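Local coordinates for START domain-containing protein 10 (Homo sapiens, PDB 6SER), which transfers phospholipids, phosphatidylcholine and phosphatidylethanolamine, between membranes, preferring species with a palmitoyl or stearoyl chain at sn-1 and an unsaturated 18-carbon chain at sn-2, at residues A[132-137]-A[143-148]; A[68-73]-A[206-211]; A[101-106]-A[153-158]; A[74-79]-A[218-223]. One frame throughout, in Å; residues are numbered along the deposited sequence.

Contact 1: residues A[132-137]-A[143-148]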
# COMPACT_ATOMS: atom_id res chain seq x y z
N THR A 132 -1.72 6.65 7.35
CA THR A 132 -1.70 6.97 5.93
C THR A 132 -3.05 7.50 5.45
O THR A 132 -4.10 7.11 5.97
CB THR A 132 -1.32 5.75 5.07
OG1 THR A 132 -2.20 4.66 5.38
CG2 THR A 132 0.11 5.32 5.34
N LEU A 133 -3.01 8.39 4.47
CA LEU A 133 -4.19 8.76 3.70
C LEU A 133 -4.23 7.85 2.48
O LEU A 133 -3.28 7.83 1.69
CB LEU A 133 -4.15 10.23 3.31
CG LEU A 133 -5.39 10.85 2.64
CD1 LEU A 133 -5.27 12.36 2.71
CD2 LEU A 133 -5.55 10.43 1.18
N ARG A 134 -5.31 7.11 2.33
CA ARG A 134 -5.48 6.14 1.26
C ARG A 134 -6.59 6.62 0.34
O ARG A 134 -7.61 7.14 0.81
CB ARG A 134 -5.83 4.75 1.84
CG ARG A 134 -5.86 3.61 0.84
CD ARG A 134 -5.97 2.25 1.53
NE ARG A 134 -7.32 1.94 2.00
CZ ARG A 134 -7.77 2.14 3.24
NH1 ARG A 134 -9.02 1.81 3.56
NH2 ARG A 134 -6.97 2.67 4.16
N SER A 135 -6.40 6.44 -0.97
CA SER A 135 -7.47 6.74 -1.92
C SER A 135 -7.45 5.75 -3.07
O SER A 135 -6.39 5.26 -3.47
CB SER A 135 -7.35 8.16 -2.47
OG SER A 135 -8.56 8.51 -3.13
N TRP A 136 -8.63 5.46 -3.60
CA TRP A 136 -8.81 4.39 -4.57
C TRP A 136 -9.68 4.84 -5.72
O TRP A 136 -10.56 5.70 -5.56
CB TRP A 136 -9.41 3.14 -3.92
CG TRP A 136 -10.62 3.39 -3.07
CD1 TRP A 136 -11.93 3.23 -3.44
CD2 TRP A 136 -10.65 3.81 -1.70
NE1 TRP A 136 -12.76 3.53 -2.39
CE2 TRP A 136 -12.01 3.89 -1.31
CE3 TRP A 136 -9.66 4.12 -0.76
CZ2 TRP A 136 -12.40 4.27 -0.02
CZ3 TRP A 136 -10.05 4.51 0.52
CH2 TRP A 136 -11.40 4.58 0.88
N LEU A 137 -9.44 4.26 -6.90
CA LEU A 137 -10.15 4.64 -8.11
C LEU A 137 -10.21 3.49 -9.11
O LEU A 137 -9.18 3.10 -9.67
CB LEU A 137 -9.47 5.85 -8.77
CG LEU A 137 -10.21 6.51 -9.93
CD1 LEU A 137 -11.56 7.03 -9.47
CD2 LEU A 137 -9.37 7.63 -10.53
N TYR A 143 -7.79 -0.89 -11.58
CA TYR A 143 -7.95 -0.29 -10.27
C TYR A 143 -6.63 0.32 -9.81
O TYR A 143 -5.55 -0.24 -10.06
CB TYR A 143 -8.42 -1.30 -9.22
CG TYR A 143 -9.68 -2.08 -9.52
CD1 TYR A 143 -9.62 -3.33 -10.14
CD2 TYR A 143 -10.93 -1.61 -9.13
CE1 TYR A 143 -10.77 -4.07 -10.39
CE2 TYR A 143 -12.08 -2.34 -9.36
CZ TYR A 143 -12.00 -3.57 -10.00
OH TYR A 143 -13.16 -4.28 -10.23
N ILE A 144 -6.72 1.44 -9.11
CA ILE A 144 -5.58 2.03 -8.42
C ILE A 144 -5.96 2.28 -6.97
O ILE A 144 -7.04 2.83 -6.70
CB ILE A 144 -5.11 3.34 -9.08
CG1 ILE A 144 -4.59 3.08 -10.49
CG2 ILE A 144 -4.04 3.99 -8.23
CD1 ILE A 144 -4.09 4.32 -11.18
N ILE A 145 -5.09 1.89 -6.05
CA ILE A 145 -5.17 2.28 -4.65
C ILE A 145 -3.81 2.85 -4.28
O ILE A 145 -2.80 2.16 -4.42
CB ILE A 145 -5.50 1.09 -3.74
CG1 ILE A 145 -6.58 0.22 -4.34
CG2 ILE A 145 -5.95 1.60 -2.39
CD1 ILE A 145 -6.93 -0.96 -3.47
N MET A 146 -3.79 4.10 -3.81
CA MET A 146 -2.57 4.77 -3.36
C MET A 146 -2.71 5.21 -1.91
O MET A 146 -3.81 5.40 -1.39
CB MET A 146 -2.24 6.01 -4.18
CG MET A 146 -2.72 5.97 -5.57
SD MET A 146 -2.23 7.44 -6.44
CE MET A 146 -3.41 8.61 -5.80
N ASN A 147 -1.56 5.43 -1.27
CA ASN A 147 -1.53 6.00 0.07
C ASN A 147 -0.20 6.71 0.28
O ASN A 147 0.76 6.49 -0.45
CB ASN A 147 -1.80 4.93 1.14
CG ASN A 147 -0.57 4.10 1.49
OD1 ASN A 147 0.45 4.64 1.90
ND2 ASN A 147 -0.70 2.78 1.40
N TYR A 148 -0.17 7.59 1.29
CA TYR A 148 1.04 8.23 1.77
C TYR A 148 0.80 8.66 3.21
O TYR A 148 -0.35 8.83 3.62
CB TYR A 148 1.44 9.44 0.89
CG TYR A 148 0.45 10.59 0.94
CD1 TYR A 148 0.63 11.63 1.85
CD2 TYR A 148 -0.66 10.63 0.10
CE1 TYR A 148 -0.26 12.68 1.91
CE2 TYR A 148 -1.56 11.68 0.16
CZ TYR A 148 -1.35 12.71 1.07
OH TYR A 148 -2.22 13.77 1.16
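S135 and M146 form the central hydrogen-bonded pair of an antiparallel beta hairpin: S135 N reaches M146 O at 2.8 Å, and M146 N returns to S135 O at 2.9 Å, nearly straight at 168°. L133 with Y148 and L137 with I144 repeat this reciprocal pair of hydrogen bonds, six in all.

The close-packed side carries L133, S135, M146 and Y148, roofed by helix 27-38 and the loop before it. L133 and Y148 lie side by side; chi1 of 66° sets the Y148 ring between its backbone N and carbonyl carbon, upright beside L133, whose CB sits over the ring's rim and whose CD1 is 3.7 Å from Y148 OH. Tyrosine suits this place because its flat ring packs while its hydroxyl bonds to Q23 O; buried S135 OG likewise bonds to N111 O.

On the opposite face W136 and I145 are covered by Y83 and H87 of helix 79-87; the end at R134, N147 and T132 is looser and more polar. I145 CG2 touches R134 CG at 3.8 Å, and the guanidinium beyond makes salt bridges with D113 and D104. N147 OD1 lies 3.5 Å from T132 CG2 and bonds to S166 OG, while N147 ND2 holds a triethylene glycol, probably from the crystallisation liquor. The chemistry implies a largely apolar face, its few hydroxyls given backbone carbonyls, and a mixed face where the glycol may mark part of the lipid pocket.

Contact 2: residues A[68-73]-A[206-211]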
# COMPACT_ATOMS: atom_id res chain seq x y z
N ILE A 68 10.80 1.19 -4.94
CA ILE A 68 10.78 -0.22 -5.33
C ILE A 68 9.50 -0.47 -6.12
O ILE A 68 8.45 0.11 -5.81
CB ILE A 68 10.85 -1.14 -4.10
CG1 ILE A 68 12.05 -0.78 -3.23
CG2 ILE A 68 10.89 -2.61 -4.50
CD1 ILE A 68 13.38 -0.73 -3.98
N LYS A 69 9.59 -1.31 -7.14
CA LYS A 69 8.45 -1.68 -7.97
C LYS A 69 8.43 -3.19 -8.12
O LYS A 69 9.46 -3.80 -8.42
CB LYS A 69 8.52 -1.01 -9.35
CG LYS A 69 7.36 -1.38 -10.25
CD LYS A 69 7.64 -1.06 -11.71
CE LYS A 69 7.85 0.42 -11.93
NZ LYS A 69 7.91 0.71 -13.39
N CYS A 70 7.27 -3.80 -7.91
CA CYS A 70 7.15 -5.25 -8.03
C CYS A 70 5.88 -5.59 -8.80
O CYS A 70 4.79 -5.18 -8.41
CB CYS A 70 7.17 -5.93 -6.66
SG CYS A 70 7.39 -7.74 -6.76
N ARG A 71 6.04 -6.36 -9.87
CA ARG A 71 4.97 -6.70 -10.79
C ARG A 71 4.74 -8.21 -10.74
O ARG A 71 5.69 -8.99 -10.71
CB ARG A 71 5.33 -6.26 -12.21
CG ARG A 71 4.25 -6.40 -13.26
CD ARG A 71 4.68 -5.73 -14.55
NE ARG A 71 3.75 -5.93 -15.66
CZ ARG A 71 3.67 -7.04 -16.38
NH1 ARG A 71 4.46 -8.07 -16.11
NH2 ARG A 71 2.79 -7.13 -17.38
N MET A 72 3.47 -8.61 -10.70
CA MET A 72 3.14 -10.03 -10.59
C MET A 72 1.95 -10.38 -11.47
O MET A 72 0.88 -9.78 -11.35
CB MET A 72 2.86 -10.43 -9.15
CG MET A 72 2.22 -11.79 -9.03
SD MET A 72 2.02 -12.27 -7.32
CE MET A 72 0.71 -11.15 -6.82
N GLU A 73 2.14 -11.37 -12.33
CA GLU A 73 1.10 -11.84 -13.23
C GLU A 73 0.25 -12.87 -12.49
O GLU A 73 0.78 -13.86 -11.96
CB GLU A 73 1.72 -12.44 -14.49
CG GLU A 73 1.29 -11.76 -15.77
CD GLU A 73 2.13 -12.18 -16.97
OE1 GLU A 73 2.08 -13.37 -17.34
OE2 GLU A 73 2.84 -11.31 -17.52
N PHE A 206 14.68 -7.88 -1.47
CA PHE A 206 14.86 -9.31 -1.30
C PHE A 206 13.56 -10.00 -0.91
O PHE A 206 13.32 -11.15 -1.31
CB PHE A 206 15.94 -9.57 -0.25
CG PHE A 206 16.19 -11.02 0.02
CD1 PHE A 206 15.62 -11.66 1.11
CD2 PHE A 206 17.03 -11.76 -0.82
CE1 PHE A 206 15.86 -13.00 1.37
CE2 PHE A 206 17.27 -13.09 -0.57
CZ PHE A 206 16.68 -13.72 0.52
N LEU A 207 12.72 -9.34 -0.12
CA LEU A 207 11.50 -9.96 0.38
C LEU A 207 10.29 -9.67 -0.49
O LEU A 207 9.26 -10.32 -0.31
CB LEU A 207 11.23 -9.46 1.81
CG LEU A 207 12.27 -9.84 2.86
CD1 LEU A 207 12.00 -9.07 4.15
CD2 LEU A 207 12.25 -11.34 3.11
N ALA A 208 10.40 -8.72 -1.42
CA ALA A 208 9.25 -8.31 -2.22
C ALA A 208 8.60 -9.47 -2.96
O ALA A 208 7.37 -9.62 -2.85
CB ALA A 208 9.67 -7.19 -3.17
N PRO A 209 9.32 -10.30 -3.72
CA PRO A 209 8.63 -11.41 -4.41
C PRO A 209 7.91 -12.35 -3.46
O PRO A 209 6.85 -12.87 -3.81
CB PRO A 209 9.77 -12.12 -5.16
CG PRO A 209 11.02 -11.70 -4.48
CD PRO A 209 10.76 -10.30 -4.03
N LYS A 210 8.45 -12.56 -2.26
CA LYS A 210 7.78 -13.45 -1.32
C LYS A 210 6.49 -12.84 -0.79
O LYS A 210 5.49 -13.54 -0.61
CB LYS A 210 8.72 -13.79 -0.16
CG LYS A 210 8.21 -14.93 0.70
CD LYS A 210 8.52 -14.69 2.17
CE LYS A 210 7.96 -15.82 3.01
NZ LYS A 210 7.97 -15.49 4.46
N ALA A 211 6.50 -11.54 -0.53
CA ALA A 211 5.31 -10.87 -0.03
C ALA A 211 4.20 -10.86 -1.08
O ALA A 211 3.02 -11.00 -0.75
CB ALA A 211 5.66 -9.45 0.40
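C70 of strand 68-73 meets A208 and P209 of helix segment 206-211 with one short side chain. Its CB faces the helix and comes to 4.5 Å from A208 CB. From there the sulfur continues outward, anti to the C70 backbone N (chi1 -168°), and ends at the helix surface: SG stands 4.3 Å from A208 CB and 4.4 Å from P209 N. No hydrogen bond joins the segments, and the touch is loose van der Waals contact.

The residue types fit the spacing. Cysteine gives a compact, weakly polar tip for a buried place, and alanine is small enough to let the helix backbone come within 6.9 Å of the strand, measured from C70 CA to A208 CA. P209 has no N-H to give, and here the helix kinks; the regular bonding returns with A211 N to L207 O at 3.0 Å.

C70 also touches M212, in the helix just past this segment, and V54 on the adjoining strand 52-57, whose V52 meets P209. On its other edge strand 68-74 pairs with strand 181-190, C70 bonding through its backbone to Y185. The contact thus sets the long helix 197-227 against the concave side of the curved sheet.

Contact 3: residues A[101-106]-A[153-158]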
# COMPACT_ATOMS: atom_id res chain seq x y z
N GLU A 101 -1.77 -4.57 14.27
CA GLU A 101 -3.03 -3.87 14.35
C GLU A 101 -3.22 -3.15 13.02
O GLU A 101 -2.26 -2.59 12.49
CB GLU A 101 -3.00 -2.87 15.51
CG GLU A 101 -4.25 -2.78 16.32
CD GLU A 101 -4.04 -2.01 17.61
OE1 GLU A 101 -2.88 -1.61 17.89
OE2 GLU A 101 -5.03 -1.80 18.34
N THR A 102 -4.43 -3.19 12.47
CA THR A 102 -4.73 -2.35 11.31
C THR A 102 -6.22 -2.06 11.27
O THR A 102 -7.04 -2.96 11.46
CB THR A 102 -4.27 -3.01 9.99
OG1 THR A 102 -4.53 -2.13 8.89
CG2 THR A 102 -4.99 -4.35 9.73
N PHE A 103 -6.56 -0.80 11.03
CA PHE A 103 -7.96 -0.37 11.00
C PHE A 103 -8.03 1.01 10.39
O PHE A 103 -7.06 1.78 10.45
CB PHE A 103 -8.56 -0.35 12.41
CG PHE A 103 -7.75 0.43 13.40
CD1 PHE A 103 -7.92 1.80 13.55
CD2 PHE A 103 -6.80 -0.22 14.19
CE1 PHE A 103 -7.15 2.51 14.48
CE2 PHE A 103 -6.03 0.48 15.12
CZ PHE A 103 -6.21 1.85 15.26
N ASP A 104 -9.18 1.33 9.80
CA ASP A 104 -9.39 2.68 9.32
C ASP A 104 -9.79 3.57 10.48
O ASP A 104 -10.38 3.12 11.46
CB ASP A 104 -10.48 2.72 8.24
CG ASP A 104 -9.97 2.23 6.89
OD1 ASP A 104 -8.74 2.24 6.68
OD2 ASP A 104 -10.81 1.83 6.06
N ILE A 105 -9.46 4.85 10.36
CA ILE A 105 -9.69 5.84 11.41
C ILE A 105 -10.88 6.73 11.07
O ILE A 105 -11.75 6.97 11.91
CB ILE A 105 -8.42 6.67 11.64
CG1 ILE A 105 -7.29 5.79 12.20
CG2 ILE A 105 -8.72 7.89 12.54
CD1 ILE A 105 -5.95 6.47 12.27
N ALA A 106 -10.91 7.23 9.85
CA ALA A 106 -11.95 8.16 9.45
C ALA A 106 -11.98 8.23 7.94
O ALA A 106 -11.03 7.85 7.26
CB ALA A 106 -11.73 9.55 10.06
N PRO A 153 -4.06 14.08 14.76
CA PRO A 153 -3.73 14.56 16.12
C PRO A 153 -3.99 13.54 17.21
O PRO A 153 -3.34 13.60 18.26
CB PRO A 153 -4.63 15.80 16.28
CG PRO A 153 -5.05 16.17 14.90
CD PRO A 153 -5.10 14.89 14.12
N LYS A 154 -4.90 12.61 17.01
CA LYS A 154 -5.16 11.60 18.03
C LYS A 154 -4.27 10.36 17.88
O LYS A 154 -4.42 9.41 18.65
CB LYS A 154 -6.63 11.19 17.99
CG LYS A 154 -7.58 12.38 18.05
CD LYS A 154 -9.03 11.92 18.17
CE LYS A 154 -9.83 12.17 16.86
NZ LYS A 154 -9.74 13.58 16.42
N TYR A 155 -3.36 10.34 16.91
CA TYR A 155 -2.47 9.20 16.71
C TYR A 155 -1.03 9.69 16.67
O TYR A 155 -0.36 9.58 15.64
CB TYR A 155 -2.85 8.43 15.45
CG TYR A 155 -4.20 7.76 15.59
CD1 TYR A 155 -4.30 6.41 15.93
CD2 TYR A 155 -5.37 8.48 15.42
CE1 TYR A 155 -5.53 5.81 16.09
CE2 TYR A 155 -6.60 7.88 15.58
CZ TYR A 155 -6.68 6.56 15.91
OH TYR A 155 -7.93 5.99 16.06
N PRO A 156 -0.52 10.20 17.79
CA PRO A 156 0.90 10.59 17.84
C PRO A 156 1.78 9.36 17.90
O PRO A 156 1.29 8.25 18.14
CB PRO A 156 0.98 11.42 19.13
CG PRO A 156 -0.03 10.78 20.02
CD PRO A 156 -1.16 10.32 19.11
N PRO A 157 3.09 9.51 17.68
CA PRO A 157 3.98 8.35 17.82
C PRO A 157 3.85 7.71 19.19
O PRO A 157 3.59 8.37 20.20
CB PRO A 157 5.38 8.95 17.62
CG PRO A 157 5.15 10.21 16.83
CD PRO A 157 3.82 10.73 17.31
N ARG A 158 4.06 6.40 19.23
CA ARG A 158 4.08 5.64 20.47
C ARG A 158 5.51 5.29 20.83
O ARG A 158 6.28 4.89 19.96
CB ARG A 158 3.26 4.37 20.33
CG ARG A 158 1.78 4.59 20.47
CD ARG A 158 1.02 3.64 19.59
NE ARG A 158 1.34 2.25 19.90
CZ ARG A 158 0.79 1.56 20.90
NH1 ARG A 158 -0.12 2.14 21.68
NH2 ARG A 158 1.14 0.30 21.11
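I105 and Y155 approach each other from opposite directions, the isoleucine coming from strand 99-109 and the tyrosine from the loop that follows strand 142-151. They meet squarely: the methyl I105 CD1 lies 3.6 Å from the centroid of the Y155 ring and only 8° off its normal, a CH-pi contact. I105 CG1 anti to the carbonyl carbon (chi1 -65°) carries CD1 over the centre of the ring, while the second branch, CG2, comes 3.7 Å from Y155 CE2. One arm of the beta-branched residue thus sits over the face and the other beside the rim.

F103 meets the tyrosine differently. The two side chains cross at a slant, and the phenyl rim does the touching: F103 CE1 is 4.0 Å from Y155 CE1 and 3.9 Å from Y155 OH, which stands at the edge of the phenyl ring near its plane. Tyrosine serves well at this partly exposed position, its ring packing on I105 and its hydroxyl tolerating solvent. The same hydroxyl makes a weak hydrogen bond to a bound triethylene glycol, probably a crystallisation molecule.

Around this cluster, H152 sets its ring edge-to-face with Y155, and Y116 on strand 112-119 meets the F103 ring. I105 and A106 both face V114 in a classic beta bulge, and I131 of strand 127-139 touches both I105 and Y155, tying the loop to strands 99-109 and 127-139.

Contact 4: residues A[74-79]-A[218-223]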
# COMPACT_ATOMS: atom_id res chain seq x y z
N CYS A 74 -1.05 -12.64 -12.44
CA CYS A 74 -1.99 -13.54 -11.77
C CYS A 74 -2.86 -14.18 -12.85
O CYS A 74 -3.79 -13.56 -13.36
CB CYS A 74 -2.83 -12.78 -10.74
SG CYS A 74 -1.88 -12.13 -9.37
N CYS A 75 -2.54 -15.43 -13.20
CA CYS A 75 -3.21 -16.04 -14.33
C CYS A 75 -4.62 -16.50 -14.00
O CYS A 75 -5.45 -16.58 -14.91
CB CYS A 75 -2.38 -17.22 -14.86
SG CYS A 75 -2.43 -18.68 -13.81
N ASP A 76 -4.92 -16.77 -12.72
CA ASP A 76 -6.18 -17.40 -12.35
C ASP A 76 -6.91 -16.67 -11.23
O ASP A 76 -7.75 -17.27 -10.55
CB ASP A 76 -5.95 -18.86 -11.95
CG ASP A 76 -4.92 -19.01 -10.85
OD1 ASP A 76 -4.88 -20.08 -10.22
OD2 ASP A 76 -4.16 -18.04 -10.61
N VAL A 77 -6.62 -15.39 -11.00
CA VAL A 77 -7.46 -14.60 -10.10
C VAL A 77 -7.89 -13.33 -10.84
O VAL A 77 -7.07 -12.67 -11.48
CB VAL A 77 -6.77 -14.29 -8.76
CG1 VAL A 77 -6.05 -15.52 -8.22
CG2 VAL A 77 -5.83 -13.10 -8.86
N PRO A 78 -9.17 -12.97 -10.81
CA PRO A 78 -9.62 -11.76 -11.50
C PRO A 78 -9.23 -10.50 -10.74
O PRO A 78 -8.96 -10.52 -9.54
CB PRO A 78 -11.14 -11.93 -11.57
CG PRO A 78 -11.47 -12.82 -10.43
CD PRO A 78 -10.29 -13.73 -10.23
N ALA A 79 -9.21 -9.39 -11.48
CA ALA A 79 -8.83 -8.10 -10.92
C ALA A 79 -9.70 -7.72 -9.73
O ALA A 79 -9.21 -7.15 -8.74
CB ALA A 79 -8.90 -7.02 -11.99
N ALA A 218 -3.40 -15.54 -0.90
CA ALA A 218 -4.55 -15.03 -0.17
C ALA A 218 -5.74 -14.82 -1.09
O ALA A 218 -6.89 -15.09 -0.71
CB ALA A 218 -4.18 -13.72 0.53
N CYS A 219 -5.50 -14.36 -2.32
CA CYS A 219 -6.59 -14.17 -3.28
C CYS A 219 -7.28 -15.49 -3.61
O CYS A 219 -8.48 -15.50 -3.90
CB CYS A 219 -6.06 -13.51 -4.55
SG CYS A 219 -5.38 -11.84 -4.27
N LEU A 220 -6.54 -16.61 -3.60
CA LEU A 220 -7.15 -17.91 -3.88
C LEU A 220 -8.08 -18.34 -2.75
O LEU A 220 -9.13 -18.93 -3.00
CB LEU A 220 -6.08 -18.97 -4.11
CG LEU A 220 -5.10 -18.72 -5.26
CD1 LEU A 220 -4.01 -19.79 -5.28
CD2 LEU A 220 -5.83 -18.66 -6.59
N LYS A 221 -7.70 -18.05 -1.51
CA LYS A 221 -8.50 -18.42 -0.36
C LYS A 221 -9.58 -17.39 -0.04
O LYS A 221 -10.43 -17.65 0.82
CB LYS A 221 -7.60 -18.65 0.86
CG LYS A 221 -6.69 -19.88 0.74
CD LYS A 221 -7.44 -21.16 1.09
CE LYS A 221 -6.65 -22.42 0.74
NZ LYS A 221 -6.99 -22.91 -0.63
N TYR A 222 -9.58 -16.24 -0.72
CA TYR A 222 -10.45 -15.15 -0.29
C TYR A 222 -11.93 -15.45 -0.50
O TYR A 222 -12.71 -15.26 0.45
CB TYR A 222 -10.05 -13.83 -0.97
CG TYR A 222 -10.91 -12.67 -0.50
CD1 TYR A 222 -10.82 -12.20 0.80
CD2 TYR A 222 -11.82 -12.05 -1.36
CE1 TYR A 222 -11.60 -11.15 1.24
CE2 TYR A 222 -12.60 -11.00 -0.93
CZ TYR A 222 -12.49 -10.55 0.38
OH TYR A 222 -13.27 -9.50 0.81
N PRO A 223 -12.40 -15.89 -1.68
CA PRO A 223 -13.85 -16.10 -1.85
C PRO A 223 -14.46 -16.99 -0.78
O PRO A 223 -15.52 -16.65 -0.23
CB PRO A 223 -13.94 -16.73 -3.25
CG PRO A 223 -12.75 -16.14 -3.98
CD PRO A 223 -11.67 -16.16 -2.94
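V77 and L220 carry most of this contact, which presses the turn after strand 68-74 onto the last part of helix 197-227. V77 CG1 and L220 CD2 are 3.5 Å apart, their side chains crossing at about a right angle, so a single branch of each does the touching. With chi1 at -43°, V77 CG1 lies anti to its carbonyl carbon, on the side where it can also reach C219 CB at 4.2 Å. Valine suits the spot, being short and broad and able to fill the step between two successive helix residues.

The two helix residues divide the work. C219 points inward, where its small side chain fits among L82 and V85 of helix 79-87. L220 starts off to one side of the approach, and its longer chain brings CD2 back over the turn, where it also passes 4.0 Å from D76 OD1. That carboxylate has a better partner nearby: D76 OD2 hydrogen-bonds to Y216 OH, one turn earlier in the helix, so a polar link flanks the apolar one.

Beyond V77 the chain goes through P78, the N-cap position of helix 79-87, a good place for proline because no N-H is needed from it. A long C-terminal helix laid against the curved sheet and the helices that follow its first strands is the hallmark of the helix-grip fold of START domains, members of the Bet v 1-like clan.

In the fold
Contacts 2 and 4 share helix 197-227 and use adjoining pieces of chain, 68-73 then 74-79, met by 206-211 then 218-223; their segments alternate, and their centres lie about 17 Å apart. Nested between come 101-106, 132-137, 143-148 and 153-158, so contact 1 lies inside the loop closed by contact 3, and both inside those of contacts 2 and 4. Contacts 1, 2 and 3 reach the same curved sheet. Contacts 1 and 3 touch through a salt bridge, whereas contacts 3 and 4 are about 30 Å apart between centres. Together they outline a START domain, whose C-terminal helix closes against a sheet that, in this family, encloses the lipid.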